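Local coordinates for ethanolamine kinase Pv091845 (Plasmodium vivax, PDB 2QG7), which probably phosphorylates ethanolamine, the first of three steps that lead to the membrane lipid phosphatidylethanolamine, at residues D[58-61]-D[62-65]; D[152-155]-D[156-160]; D[205-208]-D[209-213]; D[248-251]-D[252-255]; D[387-390]-D[391-395]. One frame throughout, in Å; residues are numbered along the deposited sequence.

Interaction 1: residues D[58-61]-D[62-65]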
# COMPACT_ATOMS: atom_id res chain seq x y z
N ARG D 58 -4.49 4.67 -42.17
CA ARG D 58 -5.10 5.49 -43.21
C ARG D 58 -5.35 4.67 -44.47
O ARG D 58 -4.48 3.94 -44.94
CB ARG D 58 -4.22 6.72 -43.49
CG ARG D 58 -4.99 7.93 -43.94
CD ARG D 58 -4.34 9.22 -43.49
NE ARG D 58 -5.36 10.26 -43.27
CZ ARG D 58 -5.25 11.25 -42.39
NH1 ARG D 58 -6.26 12.11 -42.25
NH2 ARG D 58 -4.15 11.39 -41.64
N ILE D 59 -6.56 4.79 -45.01
CA ILE D 59 -6.90 4.18 -46.29
C ILE D 59 -7.09 5.30 -47.35
O ILE D 59 -7.98 6.15 -47.23
CB ILE D 59 -8.16 3.27 -46.18
CG1 ILE D 59 -7.87 2.08 -45.27
CG2 ILE D 59 -8.60 2.75 -47.56
CD1 ILE D 59 -9.09 1.29 -44.91
N LEU D 60 -6.23 5.27 -48.38
CA LEU D 60 -6.20 6.32 -49.40
C LEU D 60 -7.22 6.08 -50.50
O LEU D 60 -7.75 4.96 -50.65
CB LEU D 60 -4.79 6.53 -49.96
CG LEU D 60 -3.70 6.58 -48.86
CD1 LEU D 60 -2.31 6.34 -49.42
CD2 LEU D 60 -3.76 7.87 -48.10
N GLU D 61 -7.50 7.14 -51.27
CA GLU D 61 -8.50 7.12 -52.33
C GLU D 61 -8.09 6.09 -53.38
O GLU D 61 -6.89 5.92 -53.67
CB GLU D 61 -8.65 8.55 -52.93
CG GLU D 61 -9.87 8.81 -53.85
CD GLU D 61 -9.62 8.39 -55.33
OE1 GLU D 61 -8.42 8.28 -55.73
OE2 GLU D 61 -10.62 8.17 -56.07
N GLY D 62 -9.08 5.35 -53.89
CA GLY D 62 -8.83 4.34 -54.91
C GLY D 62 -8.44 2.94 -54.42
O GLY D 62 -8.65 1.95 -55.12
N GLU D 63 -7.84 2.86 -53.23
CA GLU D 63 -7.56 1.57 -52.60
C GLU D 63 -8.85 0.85 -52.22
O GLU D 63 -9.87 1.51 -51.93
CB GLU D 63 -6.67 1.76 -51.37
CG GLU D 63 -5.41 2.58 -51.65
CD GLU D 63 -4.44 2.53 -50.47
OE1 GLU D 63 -3.22 2.40 -50.75
OE2 GLU D 63 -4.89 2.63 -49.27
N ASP D 64 -8.83 -0.49 -52.25
CA ASP D 64 -10.02 -1.26 -51.85
C ASP D 64 -10.12 -1.24 -50.32
O ASP D 64 -9.24 -1.77 -49.62
CB ASP D 64 -9.96 -2.71 -52.38
CG ASP D 64 -11.25 -3.51 -52.08
OD1 ASP D 64 -12.36 -2.93 -52.15
OD2 ASP D 64 -11.15 -4.72 -51.77
N ARG D 65 -11.18 -0.60 -49.82
CA ARG D 65 -11.33 -0.35 -48.39
C ARG D 65 -11.34 -1.64 -47.55
O ARG D 65 -10.73 -1.68 -46.47
CB ARG D 65 -12.55 0.51 -48.10
CG ARG D 65 -12.60 0.97 -46.64
CD ARG D 65 -13.86 1.75 -46.29
NE ARG D 65 -15.10 0.98 -46.53
CZ ARG D 65 -16.24 1.22 -45.85
NH1 ARG D 65 -16.30 2.21 -44.84
NH2 ARG D 65 -17.33 0.47 -46.16

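Interaction 2: residues D[152-155]-D[156-160]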
# COMPACT_ATOMS: atom_id res chain seq x y z
N GLU D 152 -6.83 -20.38 -26.15
CA GLU D 152 -7.44 -21.60 -26.68
C GLU D 152 -8.28 -22.30 -25.62
O GLU D 152 -9.33 -22.86 -25.91
CB GLU D 152 -6.36 -22.55 -27.21
CG GLU D 152 -5.43 -21.94 -28.28
CD GLU D 152 -4.09 -21.44 -27.71
OE1 GLU D 152 -3.49 -22.12 -26.82
OE2 GLU D 152 -3.60 -20.36 -28.15
N ARG D 153 -7.81 -22.24 -24.38
CA ARG D 153 -8.57 -22.71 -23.23
C ARG D 153 -9.72 -21.74 -22.87
O ARG D 153 -10.82 -22.18 -22.50
CB ARG D 153 -7.61 -22.96 -22.06
CG ARG D 153 -8.19 -23.64 -20.83
CD ARG D 153 -8.73 -22.59 -19.87
NE ARG D 153 -7.65 -21.86 -19.17
CZ ARG D 153 -7.74 -20.57 -18.81
NH1 ARG D 153 -6.72 -20.02 -18.15
NH2 ARG D 153 -8.85 -19.83 -19.11
N GLU D 154 -9.48 -20.44 -23.00
CA GLU D 154 -10.52 -19.45 -22.74
C GLU D 154 -11.70 -19.58 -23.70
O GLU D 154 -12.85 -19.31 -23.34
CB GLU D 154 -9.96 -18.03 -22.78
CG GLU D 154 -10.88 -17.04 -22.11
CD GLU D 154 -10.71 -15.60 -22.58
OE1 GLU D 154 -11.58 -14.77 -22.19
OE2 GLU D 154 -9.74 -15.30 -23.33
N LYS D 155 -11.38 -20.01 -24.93
CA LYS D 155 -12.32 -20.16 -26.03
C LYS D 155 -13.29 -21.33 -25.79
O LYS D 155 -14.51 -21.20 -26.01
CB LYS D 155 -11.55 -20.34 -27.34
CG LYS D 155 -12.36 -20.05 -28.60
CD LYS D 155 -11.52 -20.05 -29.86
CE LYS D 155 -11.26 -21.48 -30.33
NZ LYS D 155 -10.47 -21.56 -31.60
N LYS D 156 -12.74 -22.44 -25.31
CA LYS D 156 -13.51 -23.62 -24.96
C LYS D 156 -14.48 -23.39 -23.79
O LYS D 156 -15.66 -23.77 -23.88
CB LYS D 156 -12.57 -24.77 -24.64
CG LYS D 156 -11.76 -25.24 -25.83
CD LYS D 156 -10.91 -26.49 -25.50
CE LYS D 156 -10.03 -26.89 -26.67
NZ LYS D 156 -10.86 -27.42 -27.79
N ILE D 157 -13.96 -22.79 -22.71
CA ILE D 157 -14.73 -22.40 -21.54
C ILE D 157 -15.89 -21.48 -21.90
O ILE D 157 -17.00 -21.64 -21.38
CB ILE D 157 -13.80 -21.69 -20.46
CG1 ILE D 157 -12.68 -22.62 -19.99
CG2 ILE D 157 -14.60 -21.17 -19.26
CD1 ILE D 157 -13.14 -23.78 -19.15
N SER D 158 -15.62 -20.52 -22.78
CA SER D 158 -16.58 -19.50 -23.24
C SER D 158 -17.86 -20.05 -23.82
O SER D 158 -18.94 -19.54 -23.55
CB SER D 158 -15.92 -18.64 -24.32
OG SER D 158 -15.03 -17.72 -23.70
N CYS D 159 -17.73 -21.11 -24.63
CA CYS D 159 -18.91 -21.71 -25.25
C CYS D 159 -19.68 -22.58 -24.26
O CYS D 159 -20.91 -22.52 -24.25
CB CYS D 159 -18.58 -22.47 -26.55
SG CYS D 159 -17.75 -24.08 -26.30
N ILE D 160 -18.96 -23.35 -23.43
CA ILE D 160 -19.60 -24.02 -22.28
C ILE D 160 -20.47 -23.04 -21.45
O ILE D 160 -21.62 -23.31 -21.16
CB ILE D 160 -18.55 -24.73 -21.37
CG1 ILE D 160 -17.76 -25.81 -22.15
CG2 ILE D 160 -19.22 -25.36 -20.16
CD1 ILE D 160 -16.42 -26.27 -21.47

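Interaction 3: residues D[205-208]-D[209-213]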
# COMPACT_ATOMS: atom_id res chain seq x y z
N ASN D 205 -25.87 -17.08 -8.32
CA ASN D 205 -25.26 -17.14 -9.66
C ASN D 205 -23.97 -17.93 -9.68
O ASN D 205 -23.64 -18.61 -10.65
CB ASN D 205 -25.03 -15.74 -10.23
CG ASN D 205 -24.89 -15.75 -11.74
OD1 ASN D 205 -25.65 -16.41 -12.45
ND2 ASN D 205 -23.91 -15.03 -12.25
N LEU D 206 -23.24 -17.85 -8.58
CA LEU D 206 -21.96 -18.57 -8.43
C LEU D 206 -22.20 -20.06 -8.30
O LEU D 206 -21.42 -20.85 -8.79
CB LEU D 206 -21.11 -18.00 -7.26
CG LEU D 206 -19.70 -18.60 -7.09
CD1 LEU D 206 -18.77 -18.21 -8.25
CD2 LEU D 206 -19.08 -18.21 -5.77
N LYS D 207 -23.29 -20.45 -7.62
CA LYS D 207 -23.69 -21.87 -7.56
C LYS D 207 -24.08 -22.41 -8.94
O LYS D 207 -23.64 -23.51 -9.32
CB LYS D 207 -24.84 -22.07 -6.58
CG LYS D 207 -24.55 -23.20 -5.59
CD LYS D 207 -24.60 -24.54 -6.30
CE LYS D 207 -23.89 -25.60 -5.51
NZ LYS D 207 -24.71 -25.86 -4.29
N LEU D 208 -24.90 -21.64 -9.68
CA LEU D 208 -25.18 -21.94 -11.08
C LEU D 208 -23.92 -22.22 -11.92
O LEU D 208 -23.91 -23.14 -12.72
CB LEU D 208 -25.99 -20.81 -11.72
CG LEU D 208 -27.43 -20.60 -11.23
CD1 LEU D 208 -28.06 -19.26 -11.75
CD2 LEU D 208 -28.29 -21.79 -11.65
N LEU D 209 -22.88 -21.40 -11.76
CA LEU D 209 -21.60 -21.64 -12.38
C LEU D 209 -20.97 -22.92 -11.85
O LEU D 209 -20.45 -23.75 -12.61
CB LEU D 209 -20.68 -20.41 -12.19
CG LEU D 209 -19.16 -20.50 -12.39
CD1 LEU D 209 -18.83 -20.71 -13.84
CD2 LEU D 209 -18.48 -19.27 -11.86
N HIS D 210 -21.01 -23.09 -10.54
CA HIS D 210 -20.37 -24.24 -9.92
C HIS D 210 -21.09 -25.58 -10.18
O HIS D 210 -20.51 -26.65 -10.00
CB HIS D 210 -20.11 -23.97 -8.44
CG HIS D 210 -19.02 -22.97 -8.20
ND1 HIS D 210 -18.66 -22.53 -6.93
CD2 HIS D 210 -18.22 -22.30 -9.07
CE1 HIS D 210 -17.68 -21.65 -7.04
NE2 HIS D 210 -17.40 -21.49 -8.33
N ASP D 211 -22.36 -25.50 -10.62
CA ASP D 211 -23.20 -26.67 -10.92
C ASP D 211 -22.92 -27.28 -12.28
O ASP D 211 -23.32 -28.40 -12.55
CB ASP D 211 -24.68 -26.32 -10.84
CG ASP D 211 -25.19 -26.26 -9.40
OD1 ASP D 211 -24.58 -26.90 -8.52
OD2 ASP D 211 -26.21 -25.57 -9.15
N ILE D 212 -22.24 -26.54 -13.14
CA ILE D 212 -21.89 -27.01 -14.47
C ILE D 212 -21.03 -28.26 -14.37
O ILE D 212 -19.93 -28.23 -13.81
CB ILE D 212 -21.20 -25.91 -15.31
CG1 ILE D 212 -22.12 -24.71 -15.49
CG2 ILE D 212 -20.78 -26.41 -16.66
CD1 ILE D 212 -21.46 -23.57 -16.19
N LYS D 213 -21.55 -29.36 -14.92
CA LYS D 213 -20.88 -30.65 -14.91
C LYS D 213 -19.67 -30.68 -15.83
O LYS D 213 -19.71 -30.14 -16.96
CB LYS D 213 -21.85 -31.78 -15.27
CG LYS D 213 -22.87 -32.08 -14.15
CD LYS D 213 -23.83 -33.19 -14.58
CE LYS D 213 -25.09 -33.20 -13.67
NZ LYS D 213 -25.92 -34.39 -14.04

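Interaction 4: residues D[248-251]-D[252-255]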
# COMPACT_ATOMS: atom_id res chain seq x y z
N ASN D 248 10.86 -16.79 -10.84
CA ASN D 248 12.15 -17.28 -10.32
C ASN D 248 13.24 -17.31 -11.40
O ASN D 248 14.40 -17.03 -11.11
CB ASN D 248 11.99 -18.66 -9.70
CG ASN D 248 13.18 -19.08 -8.86
OD1 ASN D 248 13.68 -20.20 -8.98
ND2 ASN D 248 13.61 -18.20 -7.97
N GLU D 249 12.87 -17.63 -12.63
CA GLU D 249 13.81 -17.61 -13.74
C GLU D 249 14.12 -16.17 -14.15
O GLU D 249 15.15 -15.91 -14.76
CB GLU D 249 13.28 -18.46 -14.92
CG GLU D 249 13.35 -19.98 -14.68
CD GLU D 249 12.33 -20.79 -15.55
OE1 GLU D 249 12.37 -20.63 -16.80
OE2 GLU D 249 11.50 -21.59 -14.97
N GLU D 250 13.23 -15.25 -13.82
CA GLU D 250 13.50 -13.83 -14.02
C GLU D 250 14.40 -13.26 -12.88
O GLU D 250 15.30 -12.43 -13.13
CB GLU D 250 12.19 -13.04 -14.17
CG GLU D 250 12.36 -11.58 -14.48
CD GLU D 250 12.75 -11.32 -15.94
OE1 GLU D 250 12.61 -12.24 -16.77
OE2 GLU D 250 13.17 -10.18 -16.27
N ARG D 251 14.15 -13.72 -11.65
CA ARG D 251 14.92 -13.33 -10.47
C ARG D 251 16.39 -13.73 -10.63
O ARG D 251 17.27 -13.12 -10.04
CB ARG D 251 14.35 -14.03 -9.25
CG ARG D 251 14.73 -13.42 -7.93
CD ARG D 251 14.74 -14.41 -6.78
NE ARG D 251 15.33 -13.72 -5.62
CZ ARG D 251 15.82 -14.28 -4.51
NH1 ARG D 251 15.81 -15.60 -4.32
NH2 ARG D 251 16.34 -13.49 -3.57
N LYS D 252 16.63 -14.78 -11.41
CA LYS D 252 17.96 -15.35 -11.60
C LYS D 252 18.89 -14.46 -12.43
O LYS D 252 20.09 -14.46 -12.20
CB LYS D 252 17.85 -16.74 -12.23
CG LYS D 252 17.53 -17.85 -11.25
CD LYS D 252 17.70 -19.22 -11.93
CE LYS D 252 17.54 -20.39 -10.97
NZ LYS D 252 16.11 -20.59 -10.56
N LYS D 253 18.33 -13.73 -13.39
CA LYS D 253 19.09 -12.81 -14.23
C LYS D 253 19.72 -11.70 -13.40
O LYS D 253 19.08 -11.14 -12.48
CB LYS D 253 18.19 -12.18 -15.29
CG LYS D 253 17.65 -13.22 -16.26
CD LYS D 253 16.64 -12.63 -17.20
CE LYS D 253 16.01 -13.75 -18.02
NZ LYS D 253 14.85 -13.23 -18.83
N ILE D 254 20.98 -11.40 -13.69
CA ILE D 254 21.61 -10.22 -13.12
C ILE D 254 21.18 -9.04 -13.99
O ILE D 254 21.29 -9.08 -15.21
CB ILE D 254 23.18 -10.37 -12.96
CG1 ILE D 254 23.82 -9.02 -12.57
CG2 ILE D 254 23.82 -10.95 -14.22
CD1 ILE D 254 25.13 -9.17 -11.77
N CYS D 255 20.67 -8.01 -13.33
CA CYS D 255 20.12 -6.86 -14.02
C CYS D 255 20.79 -5.58 -13.52
O CYS D 255 21.61 -5.60 -12.59
CB CYS D 255 18.60 -6.81 -13.78
SG CYS D 255 18.15 -6.84 -12.02

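Interaction 5: residues D[387-390]-D[391-395]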
# COMPACT_ATOMS: atom_id res chain seq x y z
N GLU D 387 -19.59 -14.39 6.10
CA GLU D 387 -19.29 -15.58 5.32
C GLU D 387 -20.50 -16.55 5.30
O GLU D 387 -20.79 -17.21 4.28
CB GLU D 387 -18.08 -16.28 5.89
CG GLU D 387 -16.80 -15.51 5.76
CD GLU D 387 -15.57 -16.27 6.26
OE1 GLU D 387 -15.72 -17.26 7.02
OE2 GLU D 387 -14.43 -15.85 5.92
N TYR D 388 -21.17 -16.64 6.45
CA TYR D 388 -22.34 -17.47 6.64
C TYR D 388 -23.52 -17.06 5.72
O TYR D 388 -24.11 -17.90 5.01
CB TYR D 388 -22.75 -17.39 8.12
CG TYR D 388 -23.79 -18.38 8.55
CD1 TYR D 388 -23.43 -19.66 8.97
CD2 TYR D 388 -25.16 -18.03 8.52
CE1 TYR D 388 -24.39 -20.57 9.37
CE2 TYR D 388 -26.13 -18.95 8.90
CZ TYR D 388 -25.73 -20.22 9.33
OH TYR D 388 -26.70 -21.12 9.72
N HIS D 389 -23.87 -15.77 5.74
CA HIS D 389 -24.93 -15.26 4.92
C HIS D 389 -24.74 -15.56 3.43
O HIS D 389 -25.69 -15.83 2.74
CB HIS D 389 -25.16 -13.76 5.18
CG HIS D 389 -26.40 -13.22 4.51
ND1 HIS D 389 -26.37 -12.54 3.31
CD2 HIS D 389 -27.71 -13.30 4.86
CE1 HIS D 389 -27.60 -12.20 2.96
NE2 HIS D 389 -28.43 -12.64 3.89
N PHE D 390 -23.51 -15.51 2.93
CA PHE D 390 -23.22 -15.77 1.50
C PHE D 390 -23.39 -17.25 1.16
O PHE D 390 -23.96 -17.64 0.13
CB PHE D 390 -21.78 -15.32 1.17
CG PHE D 390 -21.39 -15.48 -0.29
CD1 PHE D 390 -21.52 -14.42 -1.19
CD2 PHE D 390 -20.81 -16.67 -0.76
CE1 PHE D 390 -21.11 -14.55 -2.52
CE2 PHE D 390 -20.42 -16.81 -2.11
CZ PHE D 390 -20.57 -15.76 -2.98
N ILE D 391 -22.82 -18.06 2.05
CA ILE D 391 -22.73 -19.50 1.85
C ILE D 391 -24.11 -20.16 1.99
O ILE D 391 -24.39 -21.15 1.32
CB ILE D 391 -21.66 -20.11 2.79
CG1 ILE D 391 -20.27 -19.67 2.28
CG2 ILE D 391 -21.79 -21.64 2.84
CD1 ILE D 391 -19.10 -20.00 3.17
N MET D 392 -24.95 -19.60 2.84
CA MET D 392 -26.33 -20.04 2.94
C MET D 392 -27.04 -19.93 1.58
O MET D 392 -27.69 -20.90 1.14
CB MET D 392 -27.08 -19.22 4.00
CG MET D 392 -28.61 -19.47 4.02
SD MET D 392 -29.43 -18.17 4.95
CE MET D 392 -29.28 -18.91 6.61
N HIS D 393 -26.90 -18.78 0.92
CA HIS D 393 -27.52 -18.58 -0.38
C HIS D 393 -26.72 -19.20 -1.52
O HIS D 393 -27.21 -19.33 -2.64
CB HIS D 393 -27.82 -17.11 -0.65
CG HIS D 393 -28.79 -16.51 0.31
ND1 HIS D 393 -30.14 -16.77 0.26
CD2 HIS D 393 -28.61 -15.65 1.34
CE1 HIS D 393 -30.75 -16.09 1.21
NE2 HIS D 393 -29.84 -15.40 1.89
N TYR D 394 -25.50 -19.60 -1.22
CA TYR D 394 -24.68 -20.32 -2.19
C TYR D 394 -25.16 -21.76 -2.24
O TYR D 394 -25.43 -22.29 -3.30
CB TYR D 394 -23.16 -20.23 -1.86
CG TYR D 394 -22.28 -21.17 -2.67
CD1 TYR D 394 -21.93 -20.86 -3.99
CD2 TYR D 394 -21.82 -22.36 -2.14
CE1 TYR D 394 -21.11 -21.72 -4.74
CE2 TYR D 394 -21.07 -23.25 -2.89
CZ TYR D 394 -20.69 -22.91 -4.19
OH TYR D 394 -19.88 -23.75 -4.92
N LEU D 395 -25.23 -22.40 -1.08
CA LEU D 395 -25.62 -23.79 -1.01
C LEU D 395 -27.14 -23.99 -1.22
O LEU D 395 -27.55 -25.02 -1.71
CB LEU D 395 -25.18 -24.39 0.31
CG LEU D 395 -23.70 -24.65 0.48
CD1 LEU D 395 -23.44 -24.97 1.90
CD2 LEU D 395 -23.17 -25.77 -0.44

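Interaction 1: residues D[58-61]-D[62-65]
Leu60 and Glu63 close a type II beta turn just ahead of helix 65-75, and the carboxylate of Glu63 folds back over the turn to reach the chain where it enters. The backbone bond of the turn, Glu63 N to Leu60 O, is weak at 3.3 Å. Beside it runs a straighter bond, Leu60 N to Glu63 OE2 at 3.1 Å, with 154° at the hydrogen. Glu63 makes this second grip possible by setting CG beside its own backbone N (chi1 -52°) and then running extended, so that CB and CG pass over Leu60 O and OE2 lands at the amide. The N-H arrives from above the carboxylate plane, 53° out of it. Leu60 lies alongside Glu63 and points the same way, its CB 4.0 Å from Glu63 OE2. Gly62 takes the third position of the turn with a positive phi, as is usual for glycine in a type II turn. Asp64 then stands at the N-cap of helix 65-75, its OD2 making a weak hydrogen bond to Glu67 N. Ile59 also touches Lys68 and Leu72 of that helix and Tyr93 of helix 84-98. The branch of Ile59 that reaches Arg65 is CG1-CD1: CD1 meets the aliphatic part of Arg65 at about a right angle, 3.9 Å from Arg65 CG, and lies 3.7 Å from Arg65 O.

Interaction 2: residues D[152-155]-D[156-160]
The backbone carbonyl of Glu154 and the side chain of Ser158 meet one helical turn apart. Glu154 O accepts two bonds from the same residue, one from Ser158 N at 3.1 Å and a shorter one from Ser158 OG at 2.7 Å. The two donors arrive from opposite faces of the carbonyl plane. The OG bond turns the serine hydroxyl back onto its own helix, and OG is placed for it by standing beside its backbone N (chi1 -77°). Among the backbone bonds, Ile157 N to Arg153 O is almost straight (3.2 Å, 174°), whereas Lys156 N to Glu152 O is weak. Van der Waals contacts are few. Two set carbons against carbonyl oxygens: Ile157 CG1 on Arg153 O at 3.2 Å and Lys156 CG on Glu152 O at 3.4 Å. The carbon pair is Ile157 CG1 with Arg153 CD, 4.0 Å apart. Charged ends lead away from the helix: Arg153 bends at chi2 and chi3, and its NE bonds to Gln226 of helix 216-226. Glu154 forms salt bridges with Arg178 of strand 177-181 and with Arg151. One flank of the helix therefore faces helix 216-226 through Arg153 and Ile157, and another reaches strand 170-174 through Lys155 and Ser158. A helix following the third strand of the five-stranded antiparallel sheet and packed on that sheet probably corresponds to helix C of the protein kinase-like fold.

Interaction 3: residues D[205-208]-D[209-213]
Leu206 turns its CG away from its backbone N (chi1 -175°), and His210, with CG on the near side of its own N (chi1 -71°), lays its ring against that leucine. The methine does the touching: Leu206 CG sits over the face of the imidazole, 4.0 Å from the His210 ring centroid, a CH-pi contact. Leu206 CD1 comes 3.6 Å from His210 NE2 and also meets Leu209 CD2 at 3.8 Å. Leu206 O lies over one ring face, toward the rim, while accepting the 2.9 Å bond from His210 N. Both ring nitrogens are used: ND1 bonds to Tyr394 OH and NE2 to Asp363 OD2, so the buried ring is fixed in its rotation. Lys207 bends over Asp211, but the placing of its side chain is doubtful, since CG comes too close to Tyr394 O. As modelled, Lys207 NZ stays 4.4 Å from Asp211 OD1, beyond a salt bridge, and may make a cation-pi contact with Tyr394. The bond from Asp211 N to Lys207 O is weak. This lies toward the C-terminal end of helix 196-210, probably the counterpart of helix E in the C-terminal lobe of the protein kinase-like fold, here tied by its histidine to helices 360-369 and 384-395.

Interaction 4: residues D[248-251]-D[252-255]
The C-terminal turn of helix 236-251, where the chain passes into a loop, is where Asn248 and Glu250 meet the two lysines that follow. Both backbone bonds across it are weak: Lys252 N to Asn248 O, at 3.2 Å, and Lys253 N to Glu250 O, a spacing of three residues where a regular alpha-helix would have four. Side chains take over some of the work. Glu250 departs from its backbone with CG opposite N and then bends at chi2 (76°), which turns the carboxylate toward the loop. Lys253 runs out extended to meet it, and Lys253 NZ forms a salt bridge with Glu250 OE1 at 3.2 Å, approaching from above the carboxylate plane. Lys252 lies back along the helix, its CG 3.2 Å from Asn248 O, and a final bend at chi4 brings Lys252 NZ to 2.9 Å from Asn248 OD1. Arg251 points elsewhere: its NH2 bonds to Lys265 O and forms a salt bridge with Asp268 of the second subunit. At this largely exposed surface the opposite charges of Glu250 and Lys253 probably balance each other in large part, while the arginine spends its charge on the dimer contact.

Interaction 5: residues D[387-390]-D[391-395]
His389 and His393, one turn apart, meet as a T-shaped pair: the edge of His393 is turned toward the face of His389, with centroids 5.0 Å apart and planes at 70°. His393 CD2 is the bump, sitting above the rim of the His389 ring and at the same time 3.2 Å from His389 O, which lies at the edge of the His393 ring near its plane. That double fit follows from different first torsions, His389 carrying CG anti to N (chi1 -171°) and His393 carrying it beside N (chi1 -62°). His389 ND1 is hydrogen-bonded to Gln199 OE1. A second bump is the methyl end of Met392: the chain bends at chi3 and brings Met392 CE to 3.9 Å from Tyr388 CE2, while its SD lies over one face of the His393 ring. All of this rides on helix 384-395, a helix of the C-terminal lobe of the kinase-like fold, whose backbone bonds Ile391 N to Glu387 O (3.1 Å) and Met392 N to Tyr388 O (2.9 Å) hold the spacing. Ile391 lays CG1 against Glu387 O, 3.2 Å away. Phe390 reaches between neighbouring helices, against Ile202 and Ala203 of helix 196-210 and edge-to-face with Phe368 of helix 360-369. Glu387 OE2 is bonded to Tyr414 OH, and Phe390 CE2 stands 4.4 Å from Tyr394 CB.

Overall arrangement
The five contacts follow one another along the chain without interleaving. Interaction 1, before helix 65-75, is the outlier, its centre about 38 Å from the chain's centre and 59 Å from that of interaction 5, on the opposite side. Interactions 2, 3 and 5 form a connected series: helix 151-163 touches the residues just after helix 196-210 through Ile160 and Ile212, and helix 196-210 in turn meets helix 384-395, where Leu206 CD2 packs on Phe390 CZ. They probably help join the sheet-bearing lobe to the helical lobe of the kinase-like fold. Interaction 4, about 41 Å from interaction 3 between centres, lies apart beside the second subunit.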